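Local atomic coordinates of protein (aminopeptidase) (PDB entry 1B65), a protein that hydrolyses peptides as an L-aminopeptidase and also acts on D-alanine esters and amides, with a variant of the Ntn hydrolase fold. Residues 10-14 with 15-19; 357-361 with 362-366. One frame throughout, in Å; residues are numbered along the deposited sequence.

The two contacts come from opposite ends of the sequence yet lie side by side at the edge of the subunit, their centres about 12 Å apart. Contact 1 is a short turn near the N-terminus; contact 2 is the start of the last helix, 361-370. They meet through a probable hydrogen bond from R365 NH1 to L15 O (2.7 Å) and through packing of L15 CD1 on H361 CG (3.7 Å), with L17 also leaning on L364. Both rest on helix 322-342, so the terminal segments are packed together against one helix. The centres lie about 20 and 23 Å from that of the chain.

Contact 1 (10-14 with 15-19); sequences PRARD and LGLPF
A12 O and the backbone N of L15 close a short 3-10 turn in which the chain folds back within 10-19. The bond measures 3.1 Å, and the N-H comes from above the carbonyl plane, not on a lone pair. One residue on, G16 N donates to R13 O at 3.1 Å; L17 N adds a weak bond to A12 O. G16 has phi 91°, where a CB would press against the preceding carbonyl oxygen, so glycine suits the place. A water links R13 O to L17 O.

At the start of the turn, the carboxylate of D14 reaches back to R11 N, which meets the anti lone pair of OD2 in a nearly straight bond of 2.6 Å. The small A12 methyl, CB, meets F19 CE2 obliquely at 3.7 Å and L17 CD2 at 4.1 Å, both on the same side. L15 CD2 rests on the P10 ring.

R13 runs extended from CG to NE (chi2 176°, chi3 -173°), which carries its guanidinium alongside F19. F19 CB sits over one guanidinium face, offset toward the rim and 3.8 Å from NH2. The N-H groups find oxygen partners: NE pairs with E334, and NH2 binds the T20 carbonyl. These bonds probably limit rotation of the guanidinium and tie the turn to helix 322-342.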
loop_
_atom_site.group_PDB
_atom_site.type_symbol
_atom_site.label_atom_id
_atom_site.label_comp_id
_atom_site.label_asym_id
_atom_site.label_seq_id
_atom_site.Cartn_x
_atom_site.Cartn_y
_atom_site.Cartn_z
ATOM N N PRO A 10 13.501 22.212 -33.298
ATOM C CA PRO A 10 14.561 21.450 -32.647
ATOM C C PRO A 10 13.947 20.843 -31.372
ATOM O O PRO A 10 13.071 21.459 -30.765
ATOM C CB PRO A 10 15.571 22.489 -32.197
ATOM C CG PRO A 10 14.784 23.751 -32.076
ATOM C CD PRO A 10 13.739 23.666 -33.162
ATOM N N ARG A 11 14.470 19.701 -30.966
ATOM C CA ARG A 11 14.087 19.115 -29.663
ATOM C C ARG A 11 15.288 19.316 -28.767
ATOM O O ARG A 11 16.305 19.890 -29.234
ATOM C CB ARG A 11 13.700 17.642 -29.844
ATOM C CG ARG A 11 12.464 17.481 -30.730
ATOM C CD ARG A 11 12.204 15.982 -30.954
ATOM N NE ARG A 11 11.504 15.441 -29.764
ATOM C CZ ARG A 11 11.327 14.101 -29.657
ATOM N NH1 ARG A 11 11.797 13.303 -30.593
ATOM N NH2 ARG A 11 10.674 13.642 -28.603
ATOM N N ALA A 12 15.300 18.857 -27.506
ATOM C CA ALA A 12 16.413 19.157 -26.627
ATOM C C ALA A 12 17.741 18.671 -27.191
ATOM O O ALA A 12 18.718 19.402 -27.085
ATOM C CB ALA A 12 16.275 18.580 -25.218
ATOM N N ARG A 13 17.815 17.454 -27.752
ATOM C CA ARG A 13 19.096 16.971 -28.260
ATOM C C ARG A 13 19.618 17.892 -29.362
ATOM O O ARG A 13 20.831 18.033 -29.505
ATOM C CB ARG A 13 19.018 15.558 -28.847
ATOM C CG ARG A 13 18.909 14.537 -27.717
ATOM C CD ARG A 13 18.731 13.126 -28.326
ATOM N NE ARG A 13 18.451 12.220 -27.207
ATOM C CZ ARG A 13 19.230 11.237 -26.833
ATOM N NH1 ARG A 13 20.343 10.980 -27.523
ATOM N NH2 ARG A 13 18.874 10.480 -25.808
ATOM N N ASP A 14 18.742 18.453 -30.170
ATOM C CA ASP A 14 19.130 19.361 -31.242
ATOM C C ASP A 14 19.832 20.613 -30.760
ATOM O O ASP A 14 20.585 21.224 -31.535
ATOM C CB ASP A 14 17.857 19.772 -32.000
ATOM C CG ASP A 14 17.236 18.554 -32.659
ATOM O OD1 ASP A 14 18.008 17.847 -33.342
ATOM O OD2 ASP A 14 16.030 18.296 -32.500
ATOM N N LEU A 15 19.597 21.057 -29.531
ATOM C CA LEU A 15 20.212 22.249 -28.969
ATOM C C LEU A 15 21.553 21.979 -28.315
ATOM O O LEU A 15 22.173 22.893 -27.732
ATOM C CB LEU A 15 19.279 22.887 -27.929
ATOM C CG LEU A 15 17.900 23.344 -28.420
ATOM C CD1 LEU A 15 17.166 24.019 -27.260
ATOM C CD2 LEU A 15 18.029 24.282 -29.598
ATOM N N GLY A 16 21.994 20.722 -28.350
ATOM C CA GLY A 16 23.263 20.374 -27.730
ATOM C C GLY A 16 23.149 19.947 -26.273
ATOM O O GLY A 16 24.194 19.842 -25.624
ATOM N N LEU A 17 21.922 19.778 -25.744
ATOM C CA LEU A 17 21.853 19.333 -24.334
ATOM C C LEU A 17 22.428 17.926 -24.300
ATOM O O LEU A 17 22.220 17.155 -25.257
ATOM C CB LEU A 17 20.434 19.384 -23.783
ATOM C CG LEU A 17 20.020 20.728 -23.175
ATOM C CD1 LEU A 17 20.072 21.838 -24.212
ATOM C CD2 LEU A 17 18.608 20.632 -22.619
ATOM N N PRO A 18 23.194 17.595 -23.275
ATOM C CA PRO A 18 23.930 16.359 -23.186
ATOM C C PRO A 18 23.147 15.125 -22.792
ATOM O O PRO A 18 23.492 14.476 -21.812
ATOM C CB PRO A 18 25.013 16.631 -22.126
ATOM C CG PRO A 18 24.405 17.683 -21.263
ATOM C CD PRO A 18 23.481 18.496 -22.130
ATOM N N PHE A 19 22.135 14.768 -23.570
ATOM C CA PHE A 19 21.402 13.568 -23.259
ATOM C C PHE A 19 22.098 12.281 -23.673
ATOM O O PHE A 19 22.757 11.955 -24.613
ATOM C CB PHE A 19 19.996 13.597 -23.870
ATOM C CG PHE A 19 19.117 14.462 -23.001
ATOM C CD1 PHE A 19 18.721 14.024 -21.746
ATOM C CD2 PHE A 19 18.714 15.714 -23.415
ATOM C CE1 PHE A 19 17.929 14.812 -20.925
ATOM C CE2 PHE A 19 17.906 16.493 -22.622
ATOM C CZ PHE A 19 17.510 16.069 -21.361
HETATM O O HOH W 1 22.990 16.559 -27.809
HETATM O O HOH W 2 23.062 9.552 -26.230
#

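Contact 2 (357-361 with 362-366); sequences QAIDH and ERLRA
D360 caps the start of helix 361-370: its OD2 accepts from R363 N at 2.9 Å, with an N-H...O angle of 161°. The carboxylate is met on its anti side, a little out of its plane. CG stands opposite the D360 backbone N (chi1 -175°), which brings OD2 to the R363 N-H at the helix start. Aspartate suits an N-cap because its short side chain can reach a first-turn N-H that lacks the usual i-4 carbonyl partner within the helix. A water joins the same end, accepting from E362 N and donating weakly to D360 OD1.

Regular helical bonds follow: L364 N to D360 O, and R365 N to H361 O, both 3.0 Å.

The apolar contact lies on the buried side. The extended side chain of I359 ends with CD1 against L364 CG at 3.8 Å, the two chains crossing at about a right angle. This buried apolar place beside helix 322-342 suits aliphatic side chains, which touch each other and I341.

Charged groups occupy other parts of the helix surface. E362 bends at chi2, and R365 bends at chi3, bringing NE to OE2 at 3.2 Å in a salt bridge between residues three apart. NE comes from the syn side of the carboxylate, 29° out of its plane, so the bond is not ideally directed. R365 NH1 probably bonds L15 O as well, and R363 NH2 pairs with D238. The imidazole NE2 of H361 is hydrogen-bonded to I341 O.

Acidic D360 and E362 lie at the N-terminal end, where their negative charge would probably be stabilised by the helix dipole; D360 also accepts directly from the R363 N-H.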
loop_
_atom_site.group_PDB
_atom_site.type_symbol
_atom_site.label_atom_id
_atom_site.label_comp_id
_atom_site.label_asym_id
_atom_site.label_seq_id
_atom_site.Cartn_x
_atom_site.Cartn_y
_atom_site.Cartn_z
ATOM N N GLN A 357 6.060 32.514 -20.361
ATOM C CA GLN A 357 7.042 32.377 -21.431
ATOM C C GLN A 357 7.643 30.970 -21.512
ATOM O O GLN A 357 7.936 30.350 -20.492
ATOM C CB GLN A 357 8.190 33.370 -21.181
ATOM C CG GLN A 357 7.794 34.844 -21.112
ATOM C CD GLN A 357 8.914 35.751 -20.640
ATOM O OE1 GLN A 357 8.897 36.325 -19.535
ATOM N NE2 GLN A 357 9.981 35.934 -21.440
ATOM N N ALA A 358 7.965 30.537 -22.726
ATOM C CA ALA A 358 8.734 29.319 -22.950
ATOM C C ALA A 358 10.197 29.627 -22.676
ATOM O O ALA A 358 10.647 30.793 -22.830
ATOM C CB ALA A 358 8.527 28.889 -24.413
ATOM N N ILE A 359 10.983 28.700 -22.146
ATOM C CA ILE A 359 12.381 28.934 -21.850
ATOM C C ILE A 359 13.096 29.301 -23.164
ATOM O O ILE A 359 12.839 28.738 -24.237
ATOM C CB ILE A 359 13.069 27.741 -21.164
ATOM C CG1 ILE A 359 14.471 28.110 -20.696
ATOM C CG2 ILE A 359 13.060 26.565 -22.142
ATOM C CD1 ILE A 359 15.030 27.087 -19.677
ATOM N N ASP A 360 13.918 30.350 -23.033
ATOM C CA ASP A 360 14.641 30.857 -24.197
ATOM C C ASP A 360 15.814 29.960 -24.550
ATOM O O ASP A 360 16.648 29.703 -23.677
ATOM C CB ASP A 360 15.158 32.265 -23.873
ATOM C CG ASP A 360 15.800 32.812 -25.166
ATOM O OD1 ASP A 360 15.063 33.161 -26.093
ATOM O OD2 ASP A 360 17.015 32.840 -25.230
ATOM N N HIS A 361 15.882 29.468 -25.783
ATOM C CA HIS A 361 16.924 28.511 -26.133
ATOM C C HIS A 361 18.339 29.064 -26.055
ATOM O O HIS A 361 19.254 28.355 -25.634
ATOM C CB HIS A 361 16.678 27.981 -27.569
ATOM C CG HIS A 361 15.396 27.265 -27.752
ATOM N ND1 HIS A 361 14.943 26.748 -28.948
ATOM C CD2 HIS A 361 14.441 26.955 -26.822
ATOM C CE1 HIS A 361 13.751 26.170 -28.740
ATOM N NE2 HIS A 361 13.446 26.285 -27.450
ATOM N N GLU A 362 18.524 30.311 -26.524
ATOM C CA GLU A 362 19.898 30.845 -26.514
ATOM C C GLU A 362 20.371 31.144 -25.110
ATOM O O GLU A 362 21.512 30.836 -24.776
ATOM C CB GLU A 362 19.999 32.085 -27.433
ATOM C CG GLU A 362 20.147 31.683 -28.908
ATOM C CD GLU A 362 21.360 30.766 -29.065
ATOM O OE1 GLU A 362 22.461 31.204 -28.669
ATOM O OE2 GLU A 362 21.241 29.607 -29.516
ATOM N N ARG A 363 19.485 31.659 -24.247
ATOM C CA ARG A 363 19.907 31.907 -22.869
ATOM C C ARG A 363 20.194 30.564 -22.187
ATOM O O ARG A 363 21.151 30.500 -21.431
ATOM C CB ARG A 363 18.796 32.622 -22.102
ATOM C CG ARG A 363 18.773 34.140 -22.203
ATOM C CD ARG A 363 18.610 34.688 -20.758
ATOM N NE ARG A 363 17.245 35.062 -20.523
ATOM C CZ ARG A 363 16.625 35.455 -19.419
ATOM N NH1 ARG A 363 17.238 35.563 -18.255
ATOM N NH2 ARG A 363 15.329 35.739 -19.584
ATOM N N LEU A 364 19.356 29.549 -22.467
ATOM C CA LEU A 364 19.647 28.222 -21.861
ATOM C C LEU A 364 21.013 27.697 -22.259
ATOM O O LEU A 364 21.823 27.229 -21.444
ATOM C CB LEU A 364 18.608 27.206 -22.331
ATOM C CG LEU A 364 18.181 25.972 -21.564
ATOM C CD1 LEU A 364 17.817 24.831 -22.509
ATOM C CD2 LEU A 364 19.117 25.527 -20.450
ATOM N N ARG A 365 21.282 27.676 -23.567
ATOM C CA ARG A 365 22.560 27.224 -24.101
ATOM C C ARG A 365 23.732 27.967 -23.454
ATOM O O ARG A 365 24.750 27.348 -23.106
ATOM C CB ARG A 365 22.559 27.404 -25.630
ATOM C CG ARG A 365 21.733 26.305 -26.292
ATOM C CD ARG A 365 21.456 26.469 -27.779
ATOM N NE ARG A 365 22.629 26.910 -28.533
ATOM C CZ ARG A 365 23.635 26.160 -28.935
ATOM N NH1 ARG A 365 23.680 24.863 -28.676
ATOM N NH2 ARG A 365 24.667 26.636 -29.626
ATOM N N ALA A 366 23.626 29.284 -23.299
ATOM C CA ALA A 366 24.674 30.070 -22.676
ATOM C C ALA A 366 24.951 29.648 -21.234
ATOM O O ALA A 366 26.125 29.572 -20.828
ATOM C CB ALA A 366 24.384 31.571 -22.714
HETATM O O HOH W 3 16.704 31.725 -28.686
#